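Local coordinates for protein extracellular ligand-binding receptor (Desulfohalobium retbaense DSM 5692, PDB 5ERE) that probably senses small extracellular solutes, binding ketoleucine in a periplasmic-binding-protein-like region and cytosine in a tandem PAS-type sensor region, at residues A[34-39]-A[268-273]; A[330-335]-A[555-560]; A[334-339]-A[459-464]. All blocks are in the same frame, centred on the assembly; numbering follows the deposited sequence.

Interaction 1: residues A[34-39]-A[268-273]; sequences SAFEIV and RALEQG
Leu-270 and Glu-271, in the last turn of helix 254-271, meet Ala-35 and Phe-36, which lead into strand 37-42 of the type I periplasmic-binding-protein fold of the leucine-binding-protein family. That strand is an outermost strand of a parallel five-stranded sheet, so the contact fastens helix 254-271 of the binding region to the sheet's margin. Along the helix, Arg-268 and Ala-269 turn to other neighbours: both lean on Trp-283 of helix 277-284.

Leu-270 points toward the loop that leads into strand 37-42. Its first torsion (chi1 -66°) swings CG away from the carbonyl group and out over that loop, and CD1 comes within 3.6 Å of Phe-36 CD1. The same methyl lies 3.8 Å from Phe-36 CB, touching both the root and the near part of the ring, while the two side chains cross at about a right angle. Phenylalanine suits this buried place because its broad ring also reaches Val-4 of strand 3-8 and Leu-29 of helix 15-32, bridging three elements.

Glu-271, the last residue before the helical path ends at Gln-272, lies where the contact opens to solvent. Glutamate suits such a margin, since its carboxylate can run on into water while an aliphatic methylene does the touching. Alanine is apt opposite it: its short methyl lets the backbones approach to 6.2 Å between the CA atoms of Ala-35 and Glu-271, with Glu-271 CG 3.9 Å from Ala-35 CB.

Interaction 2: residues A[330-335]-A[555-560]; sequences TQTAQE and YRLALT
Leu-557 projects from the sheet against the backbone and side chains of Thr-332 and Ala-333, joining a long helix to the face of an antiparallel sheet. The helix, 324-357, is probably the long helix that opens the tandem PAS sensor, an arrangement consistent with the Cache-type architecture of the family. Strand 553-561 is central in the five-stranded sheet that probably belongs to the second PAS-like module.

The apolar contacts all run through one methyl. A first torsion near 180° (chi1 -175°) sends the Leu-557 side chain off the sheet toward the helix and sets CD2 on the helical backbone. CD2 lies 3.5 Å from Ala-333 N and 3.6 Å from Ala-333 CA, so the leucine rests on main chain as much as on side chains. Ala-333 suits this position because its small CB, 3.9 Å from Leu-557 CD2, lets helix and strand approach to 7.2 Å between the CA atoms of Ala-333 and Leu-557. Around them, Leu-329, Leu-336, Ile-466 and Ile-477 complete an aliphatic cluster against Leu-557.

The backbone hydrogen bonds stay on each side of the contact. The helix bonds along its own axis, as from Gln-334 N to Thr-330 O, and the strand to its sheet neighbours on both sides, Leu-557 pairing with Thr-546, so the touching atoms here are largely apolar. Among the side chains, Glu-335 ties the helix to helix 461-470 through salt bridges to Lys-469 and Arg-468.

Thr-332 combines the two kinds of contact. Its hydroxyl OG1 bonds back to Leu-328 O one turn earlier, which settles a buried polar group inside the helix, and its methyl CG2 turns to Leu-557 CD2 at 4.1 Å.

Interaction 3: residues A[334-339]-A[459-464]; sequences QELNAI and PDFFGS. With ACY (acetic acid), chain D.
Leu-336 and Phe-462 are the residues whose CA atoms come nearest, 8.3 Å apart, a spacing that leucine and phenylalanine side chains fill. Residues 334-339 are continuous helix, whereas 459-464 covers a turn and the start of helix 461-470. Asp-460 holds the N-cap position, but its side chain makes no capping bond. An acetic acid molecule, probably from the crystallisation liquor, sits at this helix start. Phe-462 N donates to OXT of the acetic acid over 2.9 Å (160°). Gly-463 N donates to the other oxygen, O of the acetic acid, at 170°. The partial positive charge of a helix start would suit this molecule if it is ionised.

Helix 461-470 follows strand 449-457 and leads into strand 476-480, probably linking the two PAS-like modules; here it packs on the long helix 324-357, with the Phe-461 side chain about 13 Å from bound cytosine.

The side chains meet through apolar contacts. Leu-336 CD2 approaches Phe-462 CD1 to 4.0 Å and Phe-461 CE2 to 4.3 Å, one methyl serving two rings. The Phe-461 side chain is stretched away from its own N (chi1 171°), which carries the ring out alongside Ile-339, the two running antiparallel. Ile-339 CG2 meets the ring's edge, 4.0 Å from CE1 of Phe-461. Phe-461 CD2 in turn lies 3.7 Å above the plane of the Phe-462 ring, over its centre.

Overall arrangement
Interactions 2 and 3 are neighbours within the sensor region: both use helix 324-357, share Gln-334 and Glu-335, and lie buried with centres 10 Å apart. They join directly where Leu-557 CD1 packs on Leu-336 CD1 at 3.7 Å and Tyr-555 CD2 on Phe-462 CZ at 4.0 Å, so a single helix is held by a strand and by a second helix. Interaction 2 is aliphatic and lies close to main chain, while interaction 3 spans a wider gap with aromatic rings. Interaction 1 stands apart, its centre 47 Å from that of interaction 2; only partly buried, it mixes a buried leucine-phenylalanine pair with a solvent-facing glutamate at the sheet margin.

Interaction 1: residues A[34-39]-A[268-273]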
ATOM      1  N   SER A  34      14.360 -13.939 -30.273  1.00 98.93           N
ATOM      2  CA  SER A  34      15.559 -13.108 -30.177  1.00 89.85           C
ATOM      3  C   SER A  34      15.447 -11.807 -30.980  1.00 86.74           C
ATOM      4  O   SER A  34      16.217 -11.598 -31.924  1.00 89.05           O
ATOM      5  CB  SER A  34      16.783 -13.903 -30.649  1.00 85.90           C
ATOM      6  OG  SER A  34      16.752 -15.228 -30.145  1.00 84.90           O
ATOM      7  N   ALA A  35      14.498 -10.939 -30.614  1.00 66.98           N
ATOM      8  CA  ALA A  35      14.404  -9.612 -31.243  1.00 66.49           C
ATOM      9  C   ALA A  35      15.659  -8.753 -30.984  1.00 62.60           C
ATOM     10  O   ALA A  35      15.874  -7.745 -31.648  1.00 58.16           O
ATOM     11  CB  ALA A  35      13.154  -8.866 -30.757  1.00 57.82           C
ATOM     12  N   PHE A  36      16.488  -9.145 -30.022  1.00 63.82           N
ATOM     13  CA  PHE A  36      17.740  -8.436 -29.777  1.00 53.66           C
ATOM     14  C   PHE A  36      18.795  -9.395 -29.222  1.00 55.52           C
ATOM     15  O   PHE A  36      18.461 -10.490 -28.770  1.00 50.40           O
ATOM     16  CB  PHE A  36      17.509  -7.257 -28.826  1.00 50.53           C
ATOM     17  CG  PHE A  36      16.929  -7.639 -27.483  1.00 50.81           C
ATOM     18  CD1 PHE A  36      15.558  -7.690 -27.271  1.00 53.65           C
ATOM     19  CD2 PHE A  36      17.749  -7.942 -26.444  1.00 49.52           C
ATOM     20  CE1 PHE A  36      15.027  -8.046 -26.025  1.00 47.07           C
ATOM     21  CE2 PHE A  36      17.221  -8.291 -25.177  1.00 57.63           C
ATOM     22  CZ  PHE A  36      15.864  -8.330 -24.973  1.00 54.04           C
ATOM     23  N   GLU A  37      20.062  -8.998 -29.313  1.00 47.64           N
ATOM     24  CA  GLU A  37      21.165  -9.756 -28.733  1.00 53.12           C
ATOM     25  C   GLU A  37      21.488  -9.200 -27.331  1.00 48.55           C
ATOM     26  O   GLU A  37      21.414  -7.987 -27.113  1.00 41.74           O
ATOM     27  CB  GLU A  37      22.407  -9.683 -29.622  1.00 56.94           C
ATOM     28  CG  GLU A  37      22.161 -10.022 -31.080  1.00 73.75           C
ATOM     29  CD  GLU A  37      22.622 -11.413 -31.436  1.00 90.51           C
ATOM     30  OE1 GLU A  37      23.652 -11.529 -32.138  1.00 90.73           O
ATOM     31  OE2 GLU A  37      21.956 -12.386 -31.012  1.00 98.86           O
ATOM     32  N   ILE A  38      21.845 -10.095 -26.415  1.00 44.88           N
ATOM     33  CA  ILE A  38      22.230  -9.733 -25.049  1.00 41.35           C
ATOM     34  C   ILE A  38      23.724  -9.835 -24.880  1.00 41.61           C
ATOM     35  O   ILE A  38      24.323 -10.791 -25.356  1.00 43.38           O
ATOM     36  CB  ILE A  38      21.572 -10.648 -24.002  1.00 49.35           C
ATOM     37  CG1 ILE A  38      20.083 -10.342 -23.875  1.00 63.08           C
ATOM     38  CG2 ILE A  38      22.206 -10.471 -22.636  1.00 49.41           C
ATOM     39  CD1 ILE A  38      19.782  -9.010 -23.299  1.00 66.05           C
ATOM     40  N   VAL A  39      24.334  -8.863 -24.206  1.00 43.55           N
ATOM     41  CA  VAL A  39      25.663  -9.080 -23.644  1.00 35.59           C
ATOM     42  C   VAL A  39      25.621  -8.738 -22.131  1.00 40.92           C
ATOM     43  O   VAL A  39      24.991  -7.776 -21.701  1.00 38.81           O
ATOM     44  CB  VAL A  39      26.754  -8.278 -24.394  1.00 44.19           C
ATOM     45  CG1 VAL A  39      26.749  -8.653 -25.890  1.00 49.56           C
ATOM     46  CG2 VAL A  39      26.569  -6.792 -24.254  1.00 47.79           C
ATOM     47  N   ARG A 268       9.229  -6.873 -27.645  1.00 42.00           N
ATOM     48  CA  ARG A 268       8.079  -6.422 -28.424  1.00 43.84           C
ATOM     49  C   ARG A 268       8.355  -4.978 -28.844  1.00 42.76           C
ATOM     50  O   ARG A 268       8.123  -4.637 -29.997  1.00 47.41           O
ATOM     51  CB  ARG A 268       6.756  -6.538 -27.630  1.00 40.62           C
ATOM     52  CG  ARG A 268       6.169  -7.970 -27.461  1.00 55.87           C
ATOM     53  CD  ARG A 268       5.401  -8.209 -26.103  1.00 59.03           C
ATOM     54  NE  ARG A 268       4.423  -7.156 -25.813  1.00 71.51           N
ATOM     55  CZ  ARG A 268       3.858  -6.918 -24.626  1.00 57.61           C
ATOM     56  NH1 ARG A 268       4.136  -7.666 -23.566  1.00 63.78           N
ATOM     57  NH2 ARG A 268       2.982  -5.916 -24.524  1.00 70.91           N
ATOM     58  N   ALA A 269       8.899  -4.146 -27.938  1.00 38.62           N
ATOM     59  CA  ALA A 269       9.244  -2.758 -28.300  1.00 42.88           C
ATOM     60  C   ALA A 269      10.257  -2.685 -29.443  1.00 40.81           C
ATOM     61  O   ALA A 269      10.121  -1.862 -30.327  1.00 49.30           O
ATOM     62  CB  ALA A 269       9.793  -1.972 -27.066  1.00 37.24           C
ATOM     63  N   LEU A 270      11.280  -3.531 -29.438  1.00 45.70           N
ATOM     64  CA  LEU A 270      12.320  -3.390 -30.450  1.00 47.97           C
ATOM     65  C   LEU A 270      11.829  -3.925 -31.818  1.00 56.97           C
ATOM     66  O   LEU A 270      12.222  -3.390 -32.855  1.00 65.76           O
ATOM     67  CB  LEU A 270      13.614  -4.064 -29.977  1.00 43.57           C
ATOM     68  CG  LEU A 270      14.269  -3.384 -28.745  1.00 46.52           C
ATOM     69  CD1 LEU A 270      15.469  -4.159 -28.186  1.00 43.90           C
ATOM     70  CD2 LEU A 270      14.719  -2.004 -29.124  1.00 47.33           C
ATOM     71  N   GLU A 271      10.913  -4.899 -31.814  1.00 55.60           N
ATOM     72  CA  GLU A 271      10.220  -5.344 -33.039  1.00 67.67           C
ATOM     73  C   GLU A 271       9.396  -4.249 -33.728  1.00 76.35           C
ATOM     74  O   GLU A 271       9.447  -4.086 -34.946  1.00 78.55           O
ATOM     75  CB  GLU A 271       9.273  -6.495 -32.727  1.00 60.31           C
ATOM     76  CG  GLU A 271       9.924  -7.854 -32.682  1.00 79.29           C
ATOM     77  CD  GLU A 271       8.889  -8.965 -32.542  1.00 98.64           C
ATOM     78  OE1 GLU A 271       7.880  -8.754 -31.824  1.00 88.61           O
ATOM     79  OE2 GLU A 271       9.078 -10.037 -33.166  1.00115.27           O
ATOM     80  N   GLN A 272       8.607  -3.536 -32.925  1.00 75.64           N
ATOM     81  CA  GLN A 272       7.761  -2.438 -33.387  1.00 77.57           C
ATOM     82  C   GLN A 272       8.524  -1.159 -33.783  1.00 83.85           C
ATOM     83  O   GLN A 272       7.918  -0.088 -33.900  1.00 79.67           O
ATOM     84  CB  GLN A 272       6.738  -2.093 -32.299  1.00 66.23           C
ATOM     85  CG  GLN A 272       5.586  -3.072 -32.186  1.00 68.18           C
ATOM     86  CD  GLN A 272       4.654  -2.993 -33.385  1.00 70.85           C
ATOM     87  OE1 GLN A 272       3.849  -2.066 -33.502  1.00 65.74           O
ATOM     88  NE2 GLN A 272       4.776  -3.955 -34.288  1.00 72.86           N
ATOM     89  N   GLY A 273       9.841  -1.263 -33.973  1.00 81.85           N
ATOM     90  CA  GLY A 273      10.629  -0.156 -34.504  1.00 77.98           C
ATOM     91  C   GLY A 273      11.020   0.915 -33.499  1.00 75.82           C
ATOM     92  O   GLY A 273      11.739   1.858 -33.829  1.00 72.29           O
TER

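Interaction 2: residues A[330-335]-A[555-560]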
ATOM      1  N   THR A 330      -9.789  -5.216  10.319  1.00 33.53           N
ATOM      2  CA  THR A 330      -9.843  -4.671  11.671  1.00 32.58           C
ATOM      3  C   THR A 330      -9.268  -3.283  11.751  1.00 30.68           C
ATOM      4  O   THR A 330      -9.877  -2.399  12.344  1.00 35.54           O
ATOM      5  CB  THR A 330      -9.092  -5.580  12.682  1.00 37.87           C
ATOM      6  OG1 THR A 330      -9.674  -6.887  12.645  1.00 48.83           O
ATOM      7  CG2 THR A 330      -9.213  -5.012  14.075  1.00 46.98           C
ATOM      8  N   GLN A 331      -8.109  -3.082  11.136  1.00 36.10           N
ATOM      9  CA  GLN A 331      -7.483  -1.759  11.139  1.00 38.31           C
ATOM     10  C   GLN A 331      -8.381  -0.702  10.498  1.00 40.59           C
ATOM     11  O   GLN A 331      -8.401   0.453  10.906  1.00 34.66           O
ATOM     12  CB  GLN A 331      -6.140  -1.811  10.421  1.00 40.75           C
ATOM     13  CG  GLN A 331      -5.063  -2.542  11.244  1.00 45.36           C
ATOM     14  CD  GLN A 331      -3.750  -2.709  10.500  1.00 51.32           C
ATOM     15  OE1 GLN A 331      -3.661  -2.475   9.286  1.00 50.28           O
ATOM     16  NE2 GLN A 331      -2.713  -3.112  11.231  1.00 42.08           N
ATOM     17  N   THR A 332      -9.147  -1.110   9.501  1.00 35.41           N
ATOM     18  CA  THR A 332     -10.052  -0.180   8.829  1.00 38.37           C
ATOM     19  C   THR A 332     -11.269   0.085   9.705  1.00 37.24           C
ATOM     20  O   THR A 332     -11.666   1.246   9.865  1.00 33.32           O
ATOM     21  CB  THR A 332     -10.514  -0.732   7.453  1.00 38.17           C
ATOM     22  OG1 THR A 332      -9.366  -1.076   6.684  1.00 34.81           O
ATOM     23  CG2 THR A 332     -11.382   0.284   6.647  1.00 32.21           C
ATOM     24  N   ALA A 333     -11.860  -0.991  10.258  1.00 37.28           N
ATOM     25  CA  ALA A 333     -12.962  -0.860  11.222  1.00 35.37           C
ATOM     26  C   ALA A 333     -12.576   0.097  12.336  1.00 41.31           C
ATOM     27  O   ALA A 333     -13.385   0.915  12.781  1.00 37.79           O
ATOM     28  CB  ALA A 333     -13.325  -2.211  11.830  1.00 41.98           C
ATOM     29  N   GLN A 334     -11.342  -0.038  12.809  1.00 40.06           N
ATOM     30  CA  GLN A 334     -10.887   0.773  13.935  1.00 42.40           C
ATOM     31  C   GLN A 334     -10.724   2.235  13.559  1.00 44.12           C
ATOM     32  O   GLN A 334     -11.055   3.122  14.352  1.00 41.93           O
ATOM     33  CB  GLN A 334      -9.562   0.241  14.475  1.00 47.18           C
ATOM     34  CG  GLN A 334      -9.734  -1.053  15.216  1.00 58.98           C
ATOM     35  CD  GLN A 334      -8.421  -1.669  15.631  1.00 65.59           C
ATOM     36  OE1 GLN A 334      -7.341  -1.159  15.318  1.00 67.15           O
ATOM     37  NE2 GLN A 334      -8.506  -2.774  16.332  1.00 69.44           N
ATOM     38  N   GLU A 335     -10.189   2.516  12.372  1.00 38.70           N
ATOM     39  CA  GLU A 335     -10.047   3.909  12.010  1.00 38.84           C
ATOM     40  C   GLU A 335     -11.428   4.531  11.891  1.00 39.17           C
ATOM     41  O   GLU A 335     -11.648   5.641  12.376  1.00 41.96           O
ATOM     42  CB  GLU A 335      -9.264   4.084  10.719  1.00 37.48           C
ATOM     43  CG  GLU A 335      -9.140   5.544  10.326  1.00 45.78           C
ATOM     44  CD  GLU A 335      -8.080   5.793   9.274  1.00 58.35           C
ATOM     45  OE1 GLU A 335      -7.567   4.801   8.730  1.00 63.59           O
ATOM     46  OE2 GLU A 335      -7.767   6.976   8.988  1.00 67.27           O
ATOM     47  N   TYR A 555     -23.310  -0.213   9.876  1.00 32.50           N
ATOM     48  CA  TYR A 555     -22.968  -0.547   8.500  1.00 37.96           C
ATOM     49  C   TYR A 555     -22.058  -1.731   8.498  1.00 36.33           C
ATOM     50  O   TYR A 555     -21.186  -1.868   9.383  1.00 39.27           O
ATOM     51  CB  TYR A 555     -22.256   0.627   7.792  1.00 37.19           C
ATOM     52  CG  TYR A 555     -22.933   1.927   8.013  1.00 36.54           C
ATOM     53  CD1 TYR A 555     -24.118   2.238   7.376  1.00 43.83           C
ATOM     54  CD2 TYR A 555     -22.400   2.845   8.893  1.00 47.50           C
ATOM     55  CE1 TYR A 555     -24.742   3.449   7.608  1.00 48.25           C
ATOM     56  CE2 TYR A 555     -23.006   4.023   9.122  1.00 45.32           C
ATOM     57  CZ  TYR A 555     -24.174   4.332   8.485  1.00 47.18           C
ATOM     58  OH  TYR A 555     -24.758   5.549   8.755  1.00 55.76           O
ATOM     59  N   ARG A 556     -22.213  -2.559   7.475  1.00 36.61           N
ATOM     60  CA  ARG A 556     -21.331  -3.684   7.294  1.00 37.18           C
ATOM     61  C   ARG A 556     -20.144  -3.279   6.458  1.00 31.76           C
ATOM     62  O   ARG A 556     -20.295  -2.629   5.420  1.00 32.14           O
ATOM     63  CB  ARG A 556     -22.058  -4.866   6.639  1.00 39.22           C
ATOM     64  CG  ARG A 556     -23.373  -5.205   7.274  1.00 39.56           C
ATOM     65  CD  ARG A 556     -23.223  -5.971   8.610  1.00 41.99           C
ATOM     66  NE  ARG A 556     -24.531  -6.389   9.115  1.00 47.62           N
ATOM     67  CZ  ARG A 556     -25.094  -5.998  10.260  1.00 51.89           C
ATOM     68  NH1 ARG A 556     -24.470  -5.178  11.090  1.00 47.93           N
ATOM     69  NH2 ARG A 556     -26.298  -6.452  10.595  1.00 55.02           N
ATOM     70  N   LEU A 557     -18.970  -3.692   6.943  1.00 30.10           N
ATOM     71  CA  LEU A 557     -17.673  -3.407   6.379  1.00 32.72           C
ATOM     72  C   LEU A 557     -17.093  -4.729   5.977  1.00 32.68           C
ATOM     73  O   LEU A 557     -16.819  -5.581   6.835  1.00 39.44           O
ATOM     74  CB  LEU A 557     -16.773  -2.689   7.406  1.00 34.97           C
ATOM     75  CG  LEU A 557     -15.396  -2.209   6.948  1.00 33.34           C
ATOM     76  CD1 LEU A 557     -15.528  -0.956   6.054  1.00 38.22           C
ATOM     77  CD2 LEU A 557     -14.523  -1.915   8.179  1.00 30.61           C
ATOM     78  N   ALA A 558     -16.939  -4.925   4.668  1.00 38.70           N
ATOM     79  CA  ALA A 558     -16.524  -6.219   4.131  1.00 37.06           C
ATOM     80  C   ALA A 558     -15.243  -6.082   3.352  1.00 43.76           C
ATOM     81  O   ALA A 558     -15.042  -5.113   2.599  1.00 33.25           O
ATOM     82  CB  ALA A 558     -17.589  -6.791   3.263  1.00 38.90           C
ATOM     83  N   LEU A 559     -14.401  -7.085   3.519  1.00 29.39           N
ATOM     84  CA  LEU A 559     -13.151  -7.228   2.794  1.00 31.55           C
ATOM     85  C   LEU A 559     -13.176  -8.505   1.994  1.00 38.72           C
ATOM     86  O   LEU A 559     -13.463  -9.561   2.552  1.00 40.78           O
ATOM     87  CB  LEU A 559     -11.963  -7.244   3.756  1.00 32.58           C
ATOM     88  CG  LEU A 559     -10.584  -7.317   3.092  1.00 37.01           C
ATOM     89  CD1 LEU A 559      -9.569  -6.703   4.067  1.00 42.59           C
ATOM     90  CD2 LEU A 559     -10.149  -8.729   2.705  1.00 44.03           C
ATOM     91  N   THR A 560     -12.851  -8.404   0.701  1.00 37.09           N
ATOM     92  CA  THR A 560     -12.712  -9.549  -0.170  1.00 40.65           C
ATOM     93  C   THR A 560     -11.317  -9.682  -0.776  1.00 41.59           C
ATOM     94  O   THR A 560     -10.608  -8.706  -1.001  1.00 41.06           O
ATOM     95  CB  THR A 560     -13.728  -9.505  -1.342  1.00 45.30           C
ATOM     96  OG1 THR A 560     -13.575  -8.271  -2.049  1.00 46.12           O
ATOM     97  CG2 THR A 560     -15.149  -9.604  -0.841  1.00 48.48           C
TER

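Interaction 3: residues A[334-339]-A[459-464]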
ATOM      1  N   GLN A 334     -11.342  -0.038  12.809  1.00 40.06           N
ATOM      2  CA  GLN A 334     -10.887   0.773  13.935  1.00 42.40           C
ATOM      3  C   GLN A 334     -10.724   2.235  13.559  1.00 44.12           C
ATOM      4  O   GLN A 334     -11.055   3.122  14.352  1.00 41.93           O
ATOM      5  CB  GLN A 334      -9.562   0.241  14.475  1.00 47.18           C
ATOM      6  CG  GLN A 334      -9.734  -1.053  15.216  1.00 58.98           C
ATOM      7  CD  GLN A 334      -8.421  -1.669  15.631  1.00 65.59           C
ATOM      8  OE1 GLN A 334      -7.341  -1.159  15.318  1.00 67.15           O
ATOM      9  NE2 GLN A 334      -8.506  -2.774  16.332  1.00 69.44           N
ATOM     10  N   GLU A 335     -10.189   2.516  12.372  1.00 38.70           N
ATOM     11  CA  GLU A 335     -10.047   3.909  12.010  1.00 38.84           C
ATOM     12  C   GLU A 335     -11.428   4.531  11.891  1.00 39.17           C
ATOM     13  O   GLU A 335     -11.648   5.641  12.376  1.00 41.96           O
ATOM     14  CB  GLU A 335      -9.264   4.084  10.719  1.00 37.48           C
ATOM     15  CG  GLU A 335      -9.140   5.544  10.326  1.00 45.78           C
ATOM     16  CD  GLU A 335      -8.080   5.793   9.274  1.00 58.35           C
ATOM     17  OE1 GLU A 335      -7.567   4.801   8.730  1.00 63.59           O
ATOM     18  OE2 GLU A 335      -7.767   6.976   8.988  1.00 67.27           O
ATOM     19  N   LEU A 336     -12.359   3.804  11.268  1.00 35.34           N
ATOM     20  CA  LEU A 336     -13.729   4.294  11.114  1.00 34.71           C
ATOM     21  C   LEU A 336     -14.425   4.503  12.467  1.00 40.24           C
ATOM     22  O   LEU A 336     -15.093   5.510  12.657  1.00 37.26           O
ATOM     23  CB  LEU A 336     -14.558   3.338  10.239  1.00 45.43           C
ATOM     24  CG  LEU A 336     -14.190   3.364   8.744  1.00 37.99           C
ATOM     25  CD1 LEU A 336     -14.740   2.157   7.969  1.00 40.70           C
ATOM     26  CD2 LEU A 336     -14.597   4.707   8.046  1.00 38.78           C
ATOM     27  N   ASN A 337     -14.303   3.557  13.403  1.00 42.88           N
ATOM     28  CA  ASN A 337     -14.927   3.742  14.717  1.00 39.27           C
ATOM     29  C   ASN A 337     -14.372   4.938  15.457  1.00 37.01           C
ATOM     30  O   ASN A 337     -15.118   5.651  16.106  1.00 46.81           O
ATOM     31  CB  ASN A 337     -14.779   2.487  15.586  1.00 40.99           C
ATOM     32  CG  ASN A 337     -15.694   1.343  15.102  1.00 51.02           C
ATOM     33  OD1 ASN A 337     -16.799   1.581  14.585  1.00 49.72           O
ATOM     34  ND2 ASN A 337     -15.222   0.113  15.234  1.00 57.82           N
ATOM     35  N   ALA A 338     -13.070   5.164  15.351  1.00 40.57           N
ATOM     36  CA  ALA A 338     -12.457   6.297  16.027  1.00 42.41           C
ATOM     37  C   ALA A 338     -12.845   7.634  15.361  1.00 42.82           C
ATOM     38  O   ALA A 338     -13.011   8.670  16.018  1.00 37.18           O
ATOM     39  CB  ALA A 338     -10.968   6.134  16.043  1.00 44.61           C
ATOM     40  N   ILE A 339     -12.995   7.632  14.051  1.00 34.58           N
ATOM     41  CA  ILE A 339     -13.510   8.839  13.417  1.00 30.61           C
ATOM     42  C   ILE A 339     -14.925   9.140  13.894  1.00 32.39           C
ATOM     43  O   ILE A 339     -15.219  10.265  14.308  1.00 36.45           O
ATOM     44  CB  ILE A 339     -13.465   8.715  11.877  1.00 34.12           C
ATOM     45  CG1 ILE A 339     -12.003   8.743  11.460  1.00 33.35           C
ATOM     46  CG2 ILE A 339     -14.222   9.838  11.237  1.00 32.97           C
ATOM     47  CD1 ILE A 339     -11.772   8.351   9.989  1.00 35.24           C
ATOM     48  N   PRO A 459     -19.297  13.582   0.745  1.00 35.35           N
ATOM     49  CA  PRO A 459     -19.801  12.573  -0.198  1.00 37.99           C
ATOM     50  C   PRO A 459     -18.870  11.379  -0.313  1.00 37.63           C
ATOM     51  O   PRO A 459     -19.363  10.287  -0.510  1.00 41.18           O
ATOM     52  CB  PRO A 459     -19.868  13.311  -1.548  1.00 38.45           C
ATOM     53  CG  PRO A 459     -19.736  14.726  -1.280  1.00 38.98           C
ATOM     54  CD  PRO A 459     -19.107  14.900   0.094  1.00 37.15           C
ATOM     55  N   ASP A 460     -17.560  11.574  -0.198  1.00 33.04           N
ATOM     56  CA  ASP A 460     -16.611  10.473  -0.348  1.00 31.75           C
ATOM     57  C   ASP A 460     -16.034  10.032   1.004  1.00 37.11           C
ATOM     58  O   ASP A 460     -14.876   9.637   1.085  1.00 37.10           O
ATOM     59  CB  ASP A 460     -15.466  10.863  -1.271  1.00 35.23           C
ATOM     60  CG  ASP A 460     -14.616  11.968  -0.694  1.00 44.51           C
ATOM     61  OD1 ASP A 460     -15.149  12.691   0.185  1.00 47.05           O
ATOM     62  OD2 ASP A 460     -13.423  12.076  -1.079  1.00 48.18           O
ATOM     63  N   PHE A 461     -16.856  10.119   2.047  1.00 36.23           N
ATOM     64  CA  PHE A 461     -16.438   9.815   3.418  1.00 36.83           C
ATOM     65  C   PHE A 461     -15.782   8.422   3.513  1.00 37.97           C
ATOM     66  O   PHE A 461     -14.621   8.266   3.897  1.00 34.92           O
ATOM     67  CB  PHE A 461     -17.665   9.914   4.358  1.00 34.03           C
ATOM     68  CG  PHE A 461     -17.401   9.417   5.764  1.00 35.72           C
ATOM     69  CD1 PHE A 461     -16.669  10.201   6.676  1.00 31.38           C
ATOM     70  CD2 PHE A 461     -17.868   8.196   6.170  1.00 37.06           C
ATOM     71  CE1 PHE A 461     -16.413   9.745   7.947  1.00 39.60           C
ATOM     72  CE2 PHE A 461     -17.608   7.733   7.461  1.00 38.89           C
ATOM     73  CZ  PHE A 461     -16.894   8.499   8.339  1.00 38.59           C
ATOM     74  N   PHE A 462     -16.520   7.383   3.168  1.00 32.03           N
ATOM     75  CA  PHE A 462     -15.961   6.063   3.318  1.00 31.73           C
ATOM     76  C   PHE A 462     -14.787   5.811   2.398  1.00 32.01           C
ATOM     77  O   PHE A 462     -13.763   5.308   2.832  1.00 32.80           O
ATOM     78  CB  PHE A 462     -17.040   5.010   3.084  1.00 36.61           C
ATOM     79  CG  PHE A 462     -18.001   4.864   4.220  1.00 34.82           C
ATOM     80  CD1 PHE A 462     -17.577   4.380   5.446  1.00 38.77           C
ATOM     81  CD2 PHE A 462     -19.339   5.193   4.061  1.00 35.51           C
ATOM     82  CE1 PHE A 462     -18.464   4.239   6.499  1.00 40.66           C
ATOM     83  CE2 PHE A 462     -20.232   5.066   5.106  1.00 35.94           C
ATOM     84  CZ  PHE A 462     -19.791   4.581   6.329  1.00 38.11           C
ATOM     85  N   GLY A 463     -14.936   6.154   1.122  1.00 33.75           N
ATOM     86  CA  GLY A 463     -13.874   5.987   0.150  1.00 35.75           C
ATOM     87  C   GLY A 463     -12.569   6.641   0.545  1.00 38.67           C
ATOM     88  O   GLY A 463     -11.503   6.059   0.367  1.00 37.30           O
ATOM     89  N   SER A 464     -12.642   7.863   1.067  1.00 33.21           N
ATOM     90  CA  SER A 464     -11.439   8.585   1.412  1.00 38.17           C
ATOM     91  C   SER A 464     -10.681   7.826   2.530  1.00 33.89           C
ATOM     92  O   SER A 464      -9.456   7.794   2.557  1.00 46.30           O
ATOM     93  CB  SER A 464     -11.779  10.014   1.844  1.00 40.21           C
ATOM     94  OG  SER A 464     -12.508  10.078   3.071  1.00 39.80           O
TER
HETATM   95  C   ACY D 603     -18.613   7.285   0.351  1.00 44.16           C
HETATM   96  O   ACY D 603     -17.410   7.162  -0.034  1.00 34.42           O
HETATM   97  OXT ACY D 603     -18.957   7.542   1.527  1.00 44.65           O
HETATM   98  CH3 ACY D 603     -19.736   7.113  -0.656  1.00 44.89           C